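Local coordinates for MobA-like NTP transferase domain-containing protein (Thermus thermophilus, PDB 2DPW), which is of unknown function but, as a MobA-like protein of the GT-A class, probably transfers a nucleotidyl group from a nucleoside triphosphate, at residues M34-V38 / T91-L97; R127-R133 / P218-D223. All coordinates share one frame; numbering follows the deposited sequence.

Contact 1: residues M34-V38 / T91-L97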
HETATM    1  N   MSE A  34      -8.168  14.288  -3.435  1.00 44.97           N
HETATM    2  CA  MSE A  34      -7.288  13.218  -3.885  1.00 45.05           C
HETATM    3  C   MSE A  34      -7.742  11.751  -3.752  1.00 45.74           C
HETATM    4  O   MSE A  34      -7.674  10.979  -4.713  1.00 38.95           O
HETATM    5  CB  MSE A  34      -5.973  13.397  -3.148  1.00 49.14           C
HETATM    6  CG  MSE A  34      -4.911  12.429  -3.524  1.00 64.42           C
HETATM    7 SE   MSE A  34      -3.402  12.808  -2.439  1.00 79.56          SE
HETATM    8  CE  MSE A  34      -2.714  14.320  -3.413  1.00 68.85           C
ATOM      9  N   VAL A  35      -8.173  11.369  -2.555  1.00 36.50           N
ATOM     10  CA  VAL A  35      -8.583  10.001  -2.283  1.00 35.11           C
ATOM     11  C   VAL A  35      -9.777   9.484  -3.085  1.00 39.72           C
ATOM     12  O   VAL A  35      -9.937   8.268  -3.260  1.00 38.97           O
ATOM     13  CB  VAL A  35      -8.879   9.825  -0.784  1.00 31.34           C
ATOM     14  CG1 VAL A  35     -10.114  10.610  -0.426  1.00 23.57           C
ATOM     15  CG2 VAL A  35      -9.035   8.333  -0.433  1.00 30.06           C
ATOM     16  N   GLU A  36     -10.613  10.389  -3.581  1.00 41.76           N
ATOM     17  CA  GLU A  36     -11.785   9.962  -4.350  1.00 43.48           C
ATOM     18  C   GLU A  36     -11.398   9.283  -5.657  1.00 40.07           C
ATOM     19  O   GLU A  36     -12.174   8.489  -6.206  1.00 31.51           O
ATOM     20  CB  GLU A  36     -12.712  11.141  -4.631  1.00 26.59           C
ATOM     21  CG  GLU A  36     -13.265  11.753  -3.361  1.00 34.27           C
ATOM     22  CD  GLU A  36     -14.247  12.877  -3.623  1.00 44.44           C
ATOM     23  OE1 GLU A  36     -14.267  13.400  -4.766  1.00 25.06           O
ATOM     24  OE2 GLU A  36     -14.992  13.238  -2.678  1.00 36.31           O
ATOM     25  N   TRP A  37     -10.202   9.602  -6.153  1.00 34.41           N
ATOM     26  CA  TRP A  37      -9.701   8.996  -7.380  1.00 36.91           C
ATOM     27  C   TRP A  37      -9.438   7.539  -7.047  1.00 36.10           C
ATOM     28  O   TRP A  37      -9.658   6.643  -7.860  1.00 38.10           O
ATOM     29  CB  TRP A  37      -8.412   9.690  -7.835  1.00 43.17           C
ATOM     30  CG  TRP A  37      -8.627  11.136  -8.180  1.00 49.03           C
ATOM     31  CD1 TRP A  37      -8.111  12.224  -7.538  1.00 51.81           C
ATOM     32  CD2 TRP A  37      -9.457  11.648  -9.226  1.00 57.77           C
ATOM     33  NE1 TRP A  37      -8.565  13.383  -8.118  1.00 46.38           N
ATOM     34  CE2 TRP A  37      -9.391  13.059  -9.160  1.00 60.60           C
ATOM     35  CE3 TRP A  37     -10.247  11.052 -10.219  1.00 44.82           C
ATOM     36  CZ2 TRP A  37     -10.095  13.885 -10.045  1.00 57.10           C
ATOM     37  CZ3 TRP A  37     -10.941  11.868 -11.094  1.00 39.73           C
ATOM     38  CH2 TRP A  37     -10.859  13.272 -11.004  1.00 57.53           C
ATOM     39  N   VAL A  38      -8.996   7.309  -5.822  1.00 31.59           N
ATOM     40  CA  VAL A  38      -8.719   5.959  -5.374  1.00 43.61           C
ATOM     41  C   VAL A  38     -10.033   5.203  -5.203  1.00 44.58           C
ATOM     42  O   VAL A  38     -10.173   4.069  -5.674  1.00 34.60           O
ATOM     43  CB  VAL A  38      -7.942   5.975  -4.039  1.00 47.77           C
ATOM     44  CG1 VAL A  38      -7.654   4.553  -3.582  1.00 33.44           C
ATOM     45  CG2 VAL A  38      -6.643   6.758  -4.210  1.00 34.71           C
ATOM     46  N   THR A  91      -3.578   3.118   0.371  1.00 27.95           N
ATOM     47  CA  THR A  91      -3.469   4.413   1.024  1.00 34.43           C
ATOM     48  C   THR A  91      -4.264   5.404   0.163  1.00 30.57           C
ATOM     49  O   THR A  91      -4.441   5.190  -1.038  1.00 31.28           O
ATOM     50  CB  THR A  91      -2.016   4.878   1.097  1.00 35.98           C
ATOM     51  OG1 THR A  91      -1.486   4.995  -0.231  1.00 44.13           O
ATOM     52  CG2 THR A  91      -1.194   3.895   1.892  1.00 20.85           C
ATOM     53  N   GLY A  92      -4.735   6.487   0.764  1.00 26.51           N
ATOM     54  CA  GLY A  92      -5.511   7.445   0.002  1.00 31.07           C
ATOM     55  C   GLY A  92      -4.748   8.516  -0.759  1.00 34.09           C
ATOM     56  O   GLY A  92      -5.346   9.521  -1.138  1.00 39.61           O
ATOM     57  N   ASP A  93      -3.454   8.311  -1.011  1.00 31.17           N
ATOM     58  CA  ASP A  93      -2.657   9.316  -1.713  1.00 37.02           C
ATOM     59  C   ASP A  93      -2.034   8.868  -3.031  1.00 44.18           C
ATOM     60  O   ASP A  93      -0.958   9.332  -3.413  1.00 39.71           O
ATOM     61  CB  ASP A  93      -1.560   9.837  -0.794  1.00 41.01           C
ATOM     62  CG  ASP A  93      -0.491   8.811  -0.537  1.00 48.37           C
ATOM     63  OD1 ASP A  93      -0.820   7.604  -0.553  1.00 44.15           O
ATOM     64  OD2 ASP A  93       0.671   9.216  -0.312  1.00 61.80           O
ATOM     65  N   ILE A  94      -2.697   7.946  -3.716  1.00 40.98           N
ATOM     66  CA  ILE A  94      -2.225   7.485  -5.007  1.00 41.57           C
ATOM     67  C   ILE A  94      -3.392   7.743  -5.947  1.00 46.94           C
ATOM     68  O   ILE A  94      -4.078   6.819  -6.373  1.00 52.94           O
ATOM     69  CB  ILE A  94      -1.858   5.979  -5.004  1.00 42.76           C
ATOM     70  CG1 ILE A  94      -2.844   5.186  -4.132  1.00 35.84           C
ATOM     71  CG2 ILE A  94      -0.403   5.809  -4.559  1.00 24.27           C
ATOM     72  CD1 ILE A  94      -2.708   3.659  -4.256  1.00 20.17           C
ATOM     73  N   PRO A  95      -3.631   9.024  -6.271  1.00 42.63           N
ATOM     74  CA  PRO A  95      -4.697   9.515  -7.146  1.00 44.53           C
ATOM     75  C   PRO A  95      -4.644   9.032  -8.598  1.00 46.02           C
ATOM     76  O   PRO A  95      -5.626   9.168  -9.329  1.00 47.13           O
ATOM     77  CB  PRO A  95      -4.544  11.028  -7.035  1.00 42.91           C
ATOM     78  CG  PRO A  95      -3.072  11.183  -6.925  1.00 45.26           C
ATOM     79  CD  PRO A  95      -2.732  10.132  -5.898  1.00 45.02           C
ATOM     80  N   HIS A  96      -3.507   8.479  -9.015  1.00 37.09           N
ATOM     81  CA  HIS A  96      -3.368   7.981 -10.375  1.00 41.93           C
ATOM     82  C   HIS A  96      -3.856   6.544 -10.488  1.00 45.30           C
ATOM     83  O   HIS A  96      -3.880   5.979 -11.582  1.00 43.31           O
ATOM     84  CB  HIS A  96      -1.909   8.035 -10.831  1.00 51.20           C
ATOM     85  CG  HIS A  96      -1.336   9.413 -10.862  1.00 55.41           C
ATOM     86  ND1 HIS A  96      -0.506   9.898  -9.873  1.00 51.27           N
ATOM     87  CD2 HIS A  96      -1.483  10.421 -11.755  1.00 52.76           C
ATOM     88  CE1 HIS A  96      -0.167  11.140 -10.154  1.00 51.59           C
ATOM     89  NE2 HIS A  96      -0.748  11.483 -11.292  1.00 63.26           N
ATOM     90  N   LEU A  97      -4.233   5.955  -9.356  1.00 44.28           N
ATOM     91  CA  LEU A  97      -4.705   4.579  -9.342  1.00 44.52           C
ATOM     92  C   LEU A  97      -5.855   4.364 -10.329  1.00 50.56           C
ATOM     93  O   LEU A  97      -6.819   5.128 -10.354  1.00 49.27           O
ATOM     94  CB  LEU A  97      -5.151   4.173  -7.932  1.00 41.91           C
ATOM     95  CG  LEU A  97      -5.532   2.688  -7.765  1.00 41.85           C
ATOM     96  CD1 LEU A  97      -4.284   1.820  -7.780  1.00 30.77           C
ATOM     97  CD2 LEU A  97      -6.290   2.494  -6.462  1.00 43.02           C
TER
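V38 overlaps the turn I94-L97 with both of its methyls, CG1 lying 3.8 Å from L97 CD2 and CG2 resting 3.4 Å from I94 O while also touching the I94 side chain. Its CG1 stands anti to the backbone N (chi1 -180°), which sends the two methyls to different residues of the turn. An alanine here would lack both methyls and is likely to open a gap between helix 35-44 and the side chains of I94 and L97. Beside it, P95 sits between M34 and W37: its CB touches M34 CG at 3.8 Å and W37 CD1 also at 3.8 Å, the tryptophan crossing the proline at about a right angle. M34, present as selenomethionine, runs on alongside D93, its SE 3.6 Å from D93 CA. V35 closes the other end, with CG2 3.7 Å from G92 CA. The polar groups look elsewhere for partners. W37 NE1 bonds to Y29 O, while the D93 carboxylate takes T91 OG1 on OD1 at 2.7 Å and pairs with K24 through OD2. Helix start and loop are therefore matched mainly by shape, methyls and methylenes lying on apolar side chains and on backbone carbonyls; M34 packs on the backbone side of D93, and the carboxylate is bound by residues away from the helix.

Contact 2: residues R127-R133 / P218-D223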
ATOM      1  N   ARG A 127       5.524   6.677 -17.270  1.00 93.70           N
ATOM      2  CA  ARG A 127       4.554   7.773 -17.229  1.00 96.60           C
ATOM      3  C   ARG A 127       5.142   8.896 -16.401  1.00 95.46           C
ATOM      4  O   ARG A 127       5.099  10.044 -16.819  1.00104.91           O
ATOM      5  CB  ARG A 127       3.174   7.451 -16.608  1.00 95.09           C
ATOM      6  CG  ARG A 127       2.293   8.758 -16.587  1.00100.81           C
ATOM      7  CD  ARG A 127       0.929   8.750 -15.860  1.00101.55           C
ATOM      8  NE  ARG A 127       0.251   7.467 -15.971  1.00108.75           N
ATOM      9  CZ  ARG A 127      -0.990   7.213 -15.559  1.00113.55           C
ATOM     10  NH1 ARG A 127      -1.732   8.166 -15.003  1.00110.72           N
ATOM     11  NH2 ARG A 127      -1.485   5.986 -15.700  1.00112.62           N
ATOM     12  N   PHE A 128       5.716   8.559 -15.246  1.00 86.22           N
ATOM     13  CA  PHE A 128       6.260   9.562 -14.345  1.00 85.01           C
ATOM     14  C   PHE A 128       7.775   9.799 -14.249  1.00 89.91           C
ATOM     15  O   PHE A 128       8.298   9.946 -13.144  1.00 94.59           O
ATOM     16  CB  PHE A 128       5.755   9.304 -12.922  1.00 81.08           C
ATOM     17  CG  PHE A 128       4.333   8.819 -12.841  1.00 71.68           C
ATOM     18  CD1 PHE A 128       4.010   7.494 -13.134  1.00 61.44           C
ATOM     19  CD2 PHE A 128       3.322   9.684 -12.444  1.00 68.92           C
ATOM     20  CE1 PHE A 128       2.708   7.044 -13.035  1.00 65.97           C
ATOM     21  CE2 PHE A 128       2.012   9.245 -12.340  1.00 70.83           C
ATOM     22  CZ  PHE A 128       1.702   7.920 -12.636  1.00 77.05           C
ATOM     23  N   PRO A 129       8.480   9.943 -15.387  1.00 96.89           N
ATOM     24  CA  PRO A 129       9.939  10.171 -15.495  1.00100.45           C
ATOM     25  C   PRO A 129      10.574  11.015 -14.368  1.00101.34           C
ATOM     26  O   PRO A 129      11.708  10.769 -13.948  1.00 97.74           O
ATOM     27  CB  PRO A 129      10.088  10.861 -16.857  1.00 98.09           C
ATOM     28  CG  PRO A 129       8.888  10.412 -17.613  1.00 93.57           C
ATOM     29  CD  PRO A 129       7.800  10.454 -16.582  1.00 96.74           C
ATOM     30  N   ARG A 130       9.836  12.014 -13.890  1.00102.55           N
ATOM     31  CA  ARG A 130      10.316  12.902 -12.828  1.00106.26           C
ATOM     32  C   ARG A 130      10.408  12.195 -11.473  1.00110.02           C
ATOM     33  O   ARG A 130      11.435  12.229 -10.787  1.00114.04           O
ATOM     34  CB  ARG A 130       9.379  14.111 -12.679  1.00106.71           C
ATOM     35  CG  ARG A 130       7.985  13.737 -12.182  1.00114.54           C
ATOM     36  CD  ARG A 130       7.123  14.944 -11.870  1.00121.05           C
ATOM     37  NE  ARG A 130       5.904  14.594 -11.133  1.00123.66           N
ATOM     38  CZ  ARG A 130       5.030  15.480 -10.661  1.00126.07           C
ATOM     39  NH1 ARG A 130       5.236  16.777 -10.850  1.00125.15           N
ATOM     40  NH2 ARG A 130       3.954  15.066  -9.999  1.00125.50           N
ATOM     41  N   THR A 131       9.304  11.547 -11.119  1.00112.03           N
ATOM     42  CA  THR A 131       9.136  10.831  -9.865  1.00106.58           C
ATOM     43  C   THR A 131      10.370  10.106  -9.345  1.00104.06           C
ATOM     44  O   THR A 131      10.913   9.199  -9.982  1.00101.05           O
ATOM     45  CB  THR A 131       7.962   9.850  -9.975  1.00106.17           C
ATOM     46  OG1 THR A 131       6.778  10.581 -10.316  1.00101.36           O
ATOM     47  CG2 THR A 131       7.734   9.144  -8.648  1.00111.14           C
ATOM     48  N   LYS A 132      10.782  10.522  -8.154  1.00 99.99           N
ATOM     49  CA  LYS A 132      11.949   9.983  -7.470  1.00101.44           C
ATOM     50  C   LYS A 132      11.543   8.954  -6.413  1.00100.11           C
ATOM     51  O   LYS A 132      10.897   9.304  -5.420  1.00103.39           O
ATOM     52  CB  LYS A 132      12.690  11.135  -6.809  1.00106.22           C
ATOM     53  CG  LYS A 132      12.668  12.396  -7.639  1.00106.00           C
ATOM     54  CD  LYS A 132      13.509  13.468  -6.990  1.00110.17           C
ATOM     55  CE  LYS A 132      13.498  14.748  -7.810  1.00113.17           C
ATOM     56  NZ  LYS A 132      14.345  15.820  -7.145  1.00116.59           N
ATOM     57  N   ARG A 133      11.952   7.700  -6.611  1.00 90.10           N
ATOM     58  CA  ARG A 133      11.588   6.616  -5.693  1.00 88.04           C
ATOM     59  C   ARG A 133      12.744   5.862  -5.033  1.00 85.18           C
ATOM     60  O   ARG A 133      13.871   5.892  -5.515  1.00 91.22           O
ATOM     61  CB  ARG A 133      10.719   5.590  -6.431  1.00 90.42           C
ATOM     62  CG  ARG A 133       9.444   6.141  -7.050  1.00 79.83           C
ATOM     63  CD  ARG A 133       8.387   6.445  -6.001  1.00 79.69           C
ATOM     64  NE  ARG A 133       7.989   5.254  -5.254  1.00 78.08           N
ATOM     65  CZ  ARG A 133       6.931   5.206  -4.449  1.00 86.02           C
ATOM     66  NH1 ARG A 133       6.175   6.288  -4.299  1.00 84.50           N
ATOM     67  NH2 ARG A 133       6.629   4.085  -3.796  1.00 80.36           N
ATOM     68  N   PRO A 218       2.545   1.476 -12.628  1.00 46.03           N
ATOM     69  CA  PRO A 218       3.196   2.323 -11.628  1.00 47.04           C
ATOM     70  C   PRO A 218       2.265   3.235 -10.815  1.00 51.50           C
ATOM     71  O   PRO A 218       2.683   3.828  -9.816  1.00 48.07           O
ATOM     72  CB  PRO A 218       4.211   3.104 -12.459  1.00 41.09           C
ATOM     73  CG  PRO A 218       3.554   3.189 -13.792  1.00 46.98           C
ATOM     74  CD  PRO A 218       3.025   1.802 -13.980  1.00 36.55           C
ATOM     75  N   GLU A 219       1.010   3.359 -11.241  1.00 54.28           N
ATOM     76  CA  GLU A 219       0.047   4.191 -10.513  1.00 50.28           C
ATOM     77  C   GLU A 219      -0.255   3.514  -9.183  1.00 49.67           C
ATOM     78  O   GLU A 219      -0.899   4.089  -8.303  1.00 55.36           O
ATOM     79  CB  GLU A 219      -1.252   4.371 -11.311  1.00 45.84           C
ATOM     80  CG  GLU A 219      -1.875   3.092 -11.821  1.00 42.56           C
ATOM     81  CD  GLU A 219      -1.349   2.687 -13.188  1.00 49.81           C
ATOM     82  OE1 GLU A 219      -0.115   2.595 -13.365  1.00 53.93           O
ATOM     83  OE2 GLU A 219      -2.180   2.456 -14.092  1.00 53.68           O
ATOM     84  N   VAL A 220       0.235   2.286  -9.056  1.00 38.33           N
ATOM     85  CA  VAL A 220       0.063   1.491  -7.862  1.00 37.29           C
ATOM     86  C   VAL A 220       0.973   1.989  -6.739  1.00 38.90           C
ATOM     87  O   VAL A 220       0.762   1.668  -5.570  1.00 40.64           O
ATOM     88  CB  VAL A 220       0.395   0.019  -8.156  1.00 37.31           C
ATOM     89  CG1 VAL A 220       1.842  -0.287  -7.819  1.00 36.73           C
ATOM     90  CG2 VAL A 220      -0.506  -0.862  -7.386  1.00 45.26           C
ATOM     91  N   GLY A 221       1.976   2.782  -7.099  1.00 33.25           N
ATOM     92  CA  GLY A 221       2.909   3.275  -6.099  1.00 47.90           C
ATOM     93  C   GLY A 221       3.289   4.745  -6.136  1.00 50.69           C
ATOM     94  O   GLY A 221       3.794   5.272  -5.149  1.00 55.48           O
ATOM     95  N   VAL A 222       3.061   5.413  -7.262  1.00 60.18           N
ATOM     96  CA  VAL A 222       3.397   6.832  -7.365  1.00 53.54           C
ATOM     97  C   VAL A 222       2.375   7.670  -6.617  1.00 49.04           C
ATOM     98  O   VAL A 222       1.288   7.966  -7.127  1.00 50.21           O
ATOM     99  CB  VAL A 222       3.435   7.311  -8.826  1.00 51.62           C
ATOM    100  CG1 VAL A 222       3.877   8.759  -8.871  1.00 59.98           C
ATOM    101  CG2 VAL A 222       4.376   6.453  -9.635  1.00 51.89           C
ATOM    102  N   ASP A 223       2.730   8.046  -5.398  1.00 48.12           N
ATOM    103  CA  ASP A 223       1.853   8.851  -4.567  1.00 57.66           C
ATOM    104  C   ASP A 223       2.164  10.334  -4.736  1.00 53.48           C
ATOM    105  O   ASP A 223       3.046  10.712  -5.502  1.00 56.07           O
ATOM    106  CB  ASP A 223       2.026   8.453  -3.105  1.00 63.95           C
ATOM    107  CG  ASP A 223       3.443   8.660  -2.617  1.00 69.77           C
ATOM    108  OD1 ASP A 223       4.360   8.012  -3.164  1.00 72.08           O
ATOM    109  OD2 ASP A 223       3.641   9.477  -1.691  1.00 70.58           O
TER
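F128 packs its ring against V222, whose CG2 lies over one face, 3.9 Å from the ring centroid and 20° off the normal, a CH-pi contact. R127 CD covers the opposite face, and P218 CG meets the ring at its edge, 4.0 Å from F128 CE1. V222 CG1, anti to the backbone N, reaches the same ring and also T131 OG1, 3.7 Å away, so both branches of the valine are used. P218 O accepts the backbone N-H groups of G221 and V222, closing the 3-10 turn 218-220. The solvent side is looser: R127 NH2 stands 3.9 Å from E219 OE2, a long salt bridge with the guanidinium and carboxylate planes 62° apart, and that oxygen has its hydrogen bond from T98. A separate polar contact is made by R133, which, bent at chi2 and chi3, brings NH1 to D223 OD1 at 2.7 Å, a salt bridge whose hydrogen bond is weak, the N-H...O angle being 121°. G221 O lies over a face of the same guanidinium. An acidic loop carrying D223 and D225, close to the D93 loop that follows the C-terminal end of the central strand 86-91, is consistent with the metal-binding region of GT-A nucleotidyltransferases.

In the fold
Contacts 1 and 2 have centres about 13 Å apart and share a border, since the loop 91-97 faces helix 35-44 on one side and the turn 218-223 on the other. H96, idle in contact 1, meets the F128 ring edge-to-face, its ND1 3.6 Å from F128 CE2, and I94 CG2 lies 3.8 Å from V222 O. A backbone hydrogen bond between D93 and V224 ties the loops further. The carboxylates of D93 and D223 come close through their OD2 atoms, with K24 and D225 nearby. Such a cluster is consistent with the acidic metal site of MobA-type nucleotidyltransferases, so the two contacts probably flank the active site.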